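Local coordinates for protein DUF176 (Nitrosomonas europaea, PDB 2OMO) that is a putative antibiotic biosynthesis monooxygenase, a small dimeric protein of the ABM family that probably has oxidoreductase activity, at residues 23-37 and 70-84. Numbering follows the deposited sequence. Where two conformers were deposited one is given.
Sequences MYVTIVYASVKTDKT and TRFVLYEAYKTRKDA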
loop_
_atom_site.group_PDB
_atom_site.type_symbol
_atom_site.label_atom_id
_atom_site.label_comp_id
_atom_site.label_asym_id
_atom_site.label_seq_id
_atom_site.Cartn_x
_atom_site.Cartn_y
_atom_site.Cartn_z
HETATM N N MSE A 23 -11.910 3.079 2.693
HETATM C CA MSE A 23 -10.957 3.891 1.960
HETATM C C MSE A 23 -10.967 3.224 0.595
HETATM O O MSE A 23 -11.259 2.023 0.491
HETATM C CB MSE A 23 -9.586 3.719 2.615
HETATM C CG MSE A 23 -8.523 4.675 2.271
HETATM SE SE MSE A 23 -7.202 4.655 3.808
HETATM C CE MSE A 23 -6.297 3.054 3.215
ATOM N N TYR A 24 -10.756 4.009 -0.446
ATOM C CA TYR A 24 -10.608 3.503 -1.798
ATOM C C TYR A 24 -9.110 3.576 -2.113
ATOM O O TYR A 24 -8.548 4.659 -2.121
ATOM C CB TYR A 24 -11.415 4.361 -2.808
ATOM C CG TYR A 24 -11.305 3.850 -4.226
ATOM C CD1 TYR A 24 -12.263 2.967 -4.730
ATOM C CD2 TYR A 24 -10.242 4.232 -5.046
ATOM C CE1 TYR A 24 -12.164 2.456 -6.026
ATOM C CE2 TYR A 24 -10.117 3.747 -6.341
ATOM C CZ TYR A 24 -11.104 2.851 -6.834
ATOM O OH TYR A 24 -11.008 2.354 -8.125
ATOM N N VAL A 25 -8.486 2.434 -2.395
ATOM C CA VAL A 25 -7.031 2.373 -2.627
ATOM C C VAL A 25 -6.696 1.779 -3.973
ATOM O O VAL A 25 -7.275 0.774 -4.395
ATOM C CB VAL A 25 -6.327 1.512 -1.541
ATOM C CG1 VAL A 25 -4.808 1.364 -1.806
ATOM C CG2 VAL A 25 -6.632 2.045 -0.167
ATOM N N THR A 26 -5.718 2.382 -4.629
ATOM C CA THR A 26 -5.163 1.845 -5.884
ATOM C C THR A 26 -3.679 1.727 -5.642
ATOM O O THR A 26 -3.000 2.739 -5.352
ATOM C CB THR A 26 -5.434 2.759 -7.106
ATOM O OG1 THR A 26 -6.822 3.090 -7.167
ATOM C CG2 THR A 26 -5.052 2.020 -8.424
ATOM N N ILE A 27 -3.166 0.513 -5.706
ATOM C CA ILE A 27 -1.719 0.343 -5.640
ATOM C C ILE A 27 -1.210 0.345 -7.089
ATOM O O ILE A 27 -1.575 -0.552 -7.893
ATOM C CB ILE A 27 -1.302 -0.919 -4.904
ATOM C CG1 ILE A 27 -1.999 -0.987 -3.525
ATOM C CG2 ILE A 27 0.261 -1.008 -4.821
ATOM C CD1 ILE A 27 -1.579 -2.194 -2.599
ATOM N N VAL A 28 -0.379 1.336 -7.410
ATOM C CA VAL A 28 0.087 1.475 -8.788
ATOM C C VAL A 28 1.523 0.992 -8.881
ATOM O O VAL A 28 2.393 1.503 -8.173
ATOM C CB VAL A 28 -0.061 2.908 -9.335
ATOM C CG1 VAL A 28 0.519 2.986 -10.775
ATOM C CG2 VAL A 28 -1.586 3.343 -9.259
ATOM N N TYR A 29 1.760 0.019 -9.753
ATOM C CA TYR A 29 3.095 -0.550 -9.948
ATOM C C TYR A 29 3.750 -0.004 -11.208
ATOM O O TYR A 29 3.183 -0.076 -12.299
ATOM C CB TYR A 29 3.036 -2.065 -10.014
ATOM C CG TYR A 29 2.446 -2.719 -8.794
ATOM C CD1 TYR A 29 3.270 -3.151 -7.771
ATOM C CD2 TYR A 29 1.053 -2.917 -8.678
ATOM C CE1 TYR A 29 2.724 -3.787 -6.594
ATOM C CE2 TYR A 29 0.502 -3.502 -7.522
ATOM C CZ TYR A 29 1.348 -3.958 -6.501
ATOM O OH TYR A 29 0.844 -4.546 -5.370
ATOM N N ALA A 30 4.946 0.543 -11.054
ATOM C CA ALA A 30 5.648 1.133 -12.202
ATOM C C ALA A 30 7.050 0.566 -12.328
ATOM O O ALA A 30 7.812 0.605 -11.361
ATOM C CB ALA A 30 5.723 2.644 -12.093
ATOM N N SER A 31 7.372 0.058 -13.520
ATOM C CA SER A 31 8.737 -0.397 -13.855
ATOM C C SER A 31 9.290 0.653 -14.828
ATOM O O SER A 31 8.683 0.951 -15.871
ATOM C CB SER A 31 8.767 -1.802 -14.492
ATOM O OG SER A 31 8.197 -2.757 -13.604
ATOM N N VAL A 32 10.409 1.230 -14.440
ATOM C CA VAL A 32 10.975 2.397 -15.081
ATOM C C VAL A 32 12.235 1.960 -15.826
ATOM O O VAL A 32 12.934 1.056 -15.380
ATOM C CB VAL A 32 11.321 3.505 -13.999
ATOM C CG1 VAL A 32 12.040 4.690 -14.608
ATOM C CG2 VAL A 32 10.058 3.977 -13.272
ATOM N N LYS A 33 12.501 2.603 -16.969
ATOM C CA LYS A 33 13.746 2.409 -17.716
ATOM C C LYS A 33 14.940 2.704 -16.817
ATOM O O LYS A 33 14.940 3.627 -16.046
ATOM C CB LYS A 33 13.792 3.250 -19.001
ATOM C CG LYS A 33 12.776 2.736 -20.044
ATOM C CD LYS A 33 12.842 3.528 -21.351
ATOM C CE LYS A 33 11.707 3.104 -22.289
ATOM N NZ LYS A 33 11.546 4.094 -23.390
ATOM N N THR A 34 15.954 1.864 -16.936
ATOM C CA THR A 34 17.099 1.872 -16.052
ATOM C C THR A 34 17.779 3.273 -15.942
ATOM O O THR A 34 18.295 3.671 -14.884
ATOM C CB THR A 34 18.025 0.732 -16.574
ATOM O OG1 THR A 34 18.819 0.183 -15.515
ATOM C CG2 THR A 34 18.823 1.181 -17.718
ATOM N N ASP A 35 17.746 4.057 -17.015
ATOM C CA ASP A 35 18.436 5.334 -16.957
ATOM C C ASP A 35 17.493 6.543 -16.766
ATOM O O ASP A 35 17.848 7.693 -17.108
ATOM C CB ASP A 35 19.320 5.497 -18.193
ATOM C CG ASP A 35 18.522 5.537 -19.494
ATOM O OD1 ASP A 35 17.348 5.080 -19.559
ATOM O OD2 ASP A 35 19.105 6.035 -20.484
ATOM N N LYS A 36 16.297 6.256 -16.249
ATOM C CA LYS A 36 15.274 7.269 -15.964
ATOM C C LYS A 36 14.699 7.187 -14.549
ATOM O O LYS A 36 13.699 7.851 -14.229
ATOM C CB LYS A 36 14.135 7.192 -16.976
ATOM C CG LYS A 36 14.567 7.441 -18.423
ATOM C CD LYS A 36 14.948 8.925 -18.652
ATOM C CE LYS A 36 15.199 9.214 -20.110
ATOM N NZ LYS A 36 16.492 8.641 -20.548
ATOM N N THR A 37 15.360 6.434 -13.687
ATOM C CA THR A 37 14.892 6.337 -12.287
ATOM C C THR A 37 14.864 7.681 -11.554
ATOM O O THR A 37 13.881 7.971 -10.854
ATOM C CB THR A 37 15.630 5.282 -11.435
ATOM O OG1 THR A 37 17.020 5.589 -11.404
ATOM C CG2 THR A 37 15.434 3.900 -12.030
ATOM N N THR A 70 14.573 0.217 -10.003
ATOM C CA THR A 70 13.750 0.556 -11.176
ATOM C C THR A 70 12.262 0.258 -10.913
ATOM O O THR A 70 11.414 0.543 -11.752
ATOM C CB THR A 70 14.213 -0.145 -12.492
ATOM O OG1 THR A 70 14.029 -1.564 -12.357
ATOM C CG2 THR A 70 15.697 0.231 -12.836
ATOM N N ARG A 71 11.964 -0.315 -9.746
ATOM C CA ARG A 71 10.614 -0.722 -9.430
ATOM C C ARG A 71 10.028 0.213 -8.409
ATOM O O ARG A 71 10.597 0.402 -7.325
ATOM C CB ARG A 71 10.534 -2.181 -8.968
ATOM C CG ARG A 71 11.208 -3.178 -9.938
ATOM C CD ARG A 71 10.787 -2.875 -11.305
ATOM N NE ARG A 71 11.354 -3.788 -12.287
ATOM C CZ ARG A 71 10.715 -4.871 -12.685
ATOM N NH1 ARG A 71 9.537 -5.137 -12.150
ATOM N NH2 ARG A 71 11.241 -5.677 -13.601
ATOM N N PHE A 72 8.923 0.842 -8.798
ATOM C CA PHE A 72 8.223 1.792 -7.906
ATOM C C PHE A 72 6.789 1.413 -7.647
ATOM O O PHE A 72 6.134 0.743 -8.474
ATOM C CB PHE A 72 8.229 3.215 -8.515
ATOM C CG PHE A 72 9.610 3.798 -8.654
ATOM C CD1 PHE A 72 10.136 4.604 -7.635
ATOM C CD2 PHE A 72 10.415 3.487 -9.773
ATOM C CE1 PHE A 72 11.464 5.149 -7.763
ATOM C CE2 PHE A 72 11.727 4.030 -9.916
ATOM C CZ PHE A 72 12.242 4.863 -8.889
ATOM N N VAL A 73 6.271 1.917 -6.537
ATOM C CA VAL A 73 4.818 1.793 -6.222
ATOM C C VAL A 73 4.286 3.175 -5.829
ATOM O O VAL A 73 4.939 3.893 -5.037
ATOM C CB VAL A 73 4.580 0.830 -5.051
ATOM C CG1 VAL A 73 3.153 1.047 -4.400
ATOM C CG2 VAL A 73 4.780 -0.622 -5.502
ATOM N N LEU A 74 3.148 3.569 -6.404
ATOM C CA LEU A 74 2.366 4.687 -5.890
ATOM C C LEU A 74 1.163 4.092 -5.139
ATOM O O LEU A 74 0.326 3.418 -5.729
ATOM C CB LEU A 74 1.839 5.599 -7.023
ATOM C CG LEU A 74 2.952 6.262 -7.884
ATOM C CD1 LEU A 74 3.508 5.300 -8.957
ATOM C CD2 LEU A 74 2.500 7.612 -8.554
ATOM N N TYR A 75 1.083 4.390 -3.851
ATOM C CA TYR A 75 0.026 3.899 -2.992
ATOM C C TYR A 75 -0.962 5.051 -2.794
ATOM O O TYR A 75 -0.747 5.948 -1.969
ATOM C CB TYR A 75 0.637 3.400 -1.680
ATOM C CG TYR A 75 -0.340 2.839 -0.683
ATOM C CD1 TYR A 75 -0.810 1.511 -0.789
ATOM C CD2 TYR A 75 -0.802 3.615 0.352
ATOM C CE1 TYR A 75 -1.716 1.004 0.130
ATOM C CE2 TYR A 75 -1.726 3.117 1.284
ATOM C CZ TYR A 75 -2.181 1.796 1.154
ATOM O OH TYR A 75 -3.066 1.229 2.062
ATOM N N GLU A 76 -2.060 4.991 -3.551
ATOM C CA GLU A 76 -2.959 6.137 -3.684
ATOM C C GLU A 76 -4.302 5.778 -3.005
ATOM O O GLU A 76 -5.078 4.999 -3.551
ATOM C CB GLU A 76 -3.159 6.405 -5.176
ATOM C CG GLU A 76 -1.845 6.423 -5.978
ATOM C CD GLU A 76 -2.046 6.779 -7.468
ATOM O OE1 GLU A 76 -3.199 6.906 -7.931
ATOM O OE2 GLU A 76 -1.022 6.887 -8.182
ATOM N N ALA A 77 -4.529 6.343 -1.819
ATOM C CA ALA A 77 -5.647 6.021 -0.943
ATOM C C ALA A 77 -6.494 7.284 -0.802
ATOM O O ALA A 77 -5.949 8.369 -0.518
ATOM C CB ALA A 77 -5.131 5.598 0.435
ATOM N N TYR A 78 -7.817 7.150 -0.996
ATOM C CA TYR A 78 -8.736 8.261 -0.764
ATOM C C TYR A 78 -9.886 7.846 0.152
ATOM O O TYR A 78 -10.259 6.643 0.237
ATOM C CB TYR A 78 -9.304 8.774 -2.096
ATOM C CG TYR A 78 -8.261 9.393 -2.998
ATOM C CD1 TYR A 78 -8.150 10.801 -3.105
ATOM C CD2 TYR A 78 -7.389 8.587 -3.747
ATOM C CE1 TYR A 78 -7.180 11.400 -3.924
ATOM C CE2 TYR A 78 -6.406 9.185 -4.585
ATOM C CZ TYR A 78 -6.316 10.574 -4.659
ATOM O OH TYR A 78 -5.350 11.107 -5.476
ATOM N N LYS A 79 -10.475 8.843 0.819
ATOM C CA LYS A 79 -11.687 8.615 1.615
ATOM C C LYS A 79 -12.805 7.942 0.808
ATOM O O LYS A 79 -13.468 7.044 1.310
ATOM C CB LYS A 79 -12.223 9.942 2.197
ATOM C CG LYS A 79 -11.298 10.530 3.282
ATOM C CD LYS A 79 -11.715 11.893 3.824
ATOM C CE LYS A 79 -10.780 12.318 4.978
ATOM N NZ LYS A 79 -9.368 12.507 4.515
ATOM N N THR A 80 -13.011 8.391 -0.428
ATOM C CA THR A 80 -14.072 7.886 -1.296
ATOM C C THR A 80 -13.618 7.643 -2.713
ATOM O O THR A 80 -12.627 8.240 -3.219
ATOM C CB THR A 80 -15.287 8.874 -1.390
ATOM O OG1 THR A 80 -14.907 10.032 -2.148
ATOM C CG2 THR A 80 -15.777 9.270 -0.004
ATOM N N ARG A 81 -14.346 6.750 -3.377
ATOM C CA ARG A 81 -14.048 6.453 -4.767
ATOM C C ARG A 81 -14.118 7.718 -5.623
ATOM O O ARG A 81 -13.345 7.884 -6.551
ATOM C CB ARG A 81 -15.005 5.407 -5.377
ATOM C CG ARG A 81 -14.481 5.008 -6.762
ATOM C CD ARG A 81 -15.428 4.311 -7.709
ATOM N NE ARG A 81 -16.051 3.149 -7.132
ATOM C CZ ARG A 81 -16.061 1.911 -7.646
ATOM N NH1 ARG A 81 -15.443 1.592 -8.782
ATOM N NH2 ARG A 81 -16.732 0.989 -6.991
ATOM N N LYS A 82 -15.066 8.598 -5.330
ATOM C CA LYS A 82 -15.229 9.746 -6.210
ATOM C C LYS A 82 -14.085 10.752 -6.066
ATOM O O LYS A 82 -13.690 11.352 -7.088
ATOM C CB LYS A 82 -16.637 10.331 -6.132
ATOM C CG LYS A 82 -17.668 9.388 -6.772
ATOM C CD LYS A 82 -17.848 8.143 -5.889
ATOM C CE LYS A 82 -18.544 6.983 -6.580
ATOM N NZ LYS A 82 -19.022 6.063 -5.503
ATOM N N ASP A 83 -13.512 10.865 -4.845
ATOM C CA ASP A 83 -12.242 11.564 -4.588
ATOM C C ASP A 83 -11.130 10.965 -5.433
ATOM O O ASP A 83 -10.399 11.709 -6.064
ATOM C CB ASP A 83 -11.819 11.495 -3.103
ATOM C CG ASP A 83 -12.820 12.170 -2.153
ATOM O OD1 ASP A 83 -13.401 13.218 -2.514
ATOM O OD2 ASP A 83 -13.027 11.642 -1.036
ATOM N N ALA A 84 -11.025 9.619 -5.482
ATOM C CA ALA A 84 -9.993 8.964 -6.290
ATOM C C ALA A 84 -10.184 9.265 -7.778
ATOM O O ALA A 84 -9.224 9.490 -8.507
ATOM C CB ALA A 84 -9.988 7.428 -6.039
HETATM O O HOH W 1 -7.128 5.391 -5.720
#
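Arg81 lays its CG over one face of the Tyr24 ring, a CH-pi contact with CG 3.9 Å from the ring centroid and displaced toward the CE1 rim. Having CG anti to the backbone N (chi1 -171°) carries the arginine chain across the ring, and its guanidinium plane is turned 37° from the ring plane. Ala84 CB packs against Tyr24 CD2 at 3.4 Å, its CA covering one face of the Tyr78 ring, while a water sits at the Tyr24 edge, in plane. That water donates to Glu76 O and is also hydrogen-bonded to Thr26 OG1. At the far end Ser31 OG, bonded to Glu106, lies over one face of the Arg71 guanidinium, 3.1 Å from NH1 but too poorly angled for a hydrogen bond; Thr70 OG1, bonded to Asp68, lies at its edge, in plane.

Between these ends, antiparallel strands 24-31 and 71-78 form the centre of the sheet. Eight backbone bonds join Tyr24, Thr26, Val28 and Ala30 to Tyr78, Glu76, Leu74 and Phe72, and Val32 N to Thr70 O at 3.0 Å adds a ninth. Val32 CG2 meets Phe72 CD2 at 3.6 Å, with Phe40 of helix 37-51 touching both. The other face carries Val25 CG1 against Tyr75 CE1 (3.7 Å) and Ile27 CG2 against Val73 CG1 (3.6 Å).

In this ferredoxin-like sheet, Ala30, Val32, Phe72 and Leu74 thus pack on helix 37-51, whereas Thr26 with its water makes the Tyr24 end more polar; the other, mainly aliphatic face meets the second subunit, where the Tyr75 ring stacks on Tyr75, Tyr75 OH bonds Asp61 OD2 and Tyr29 OH bonds Tyr29 OH.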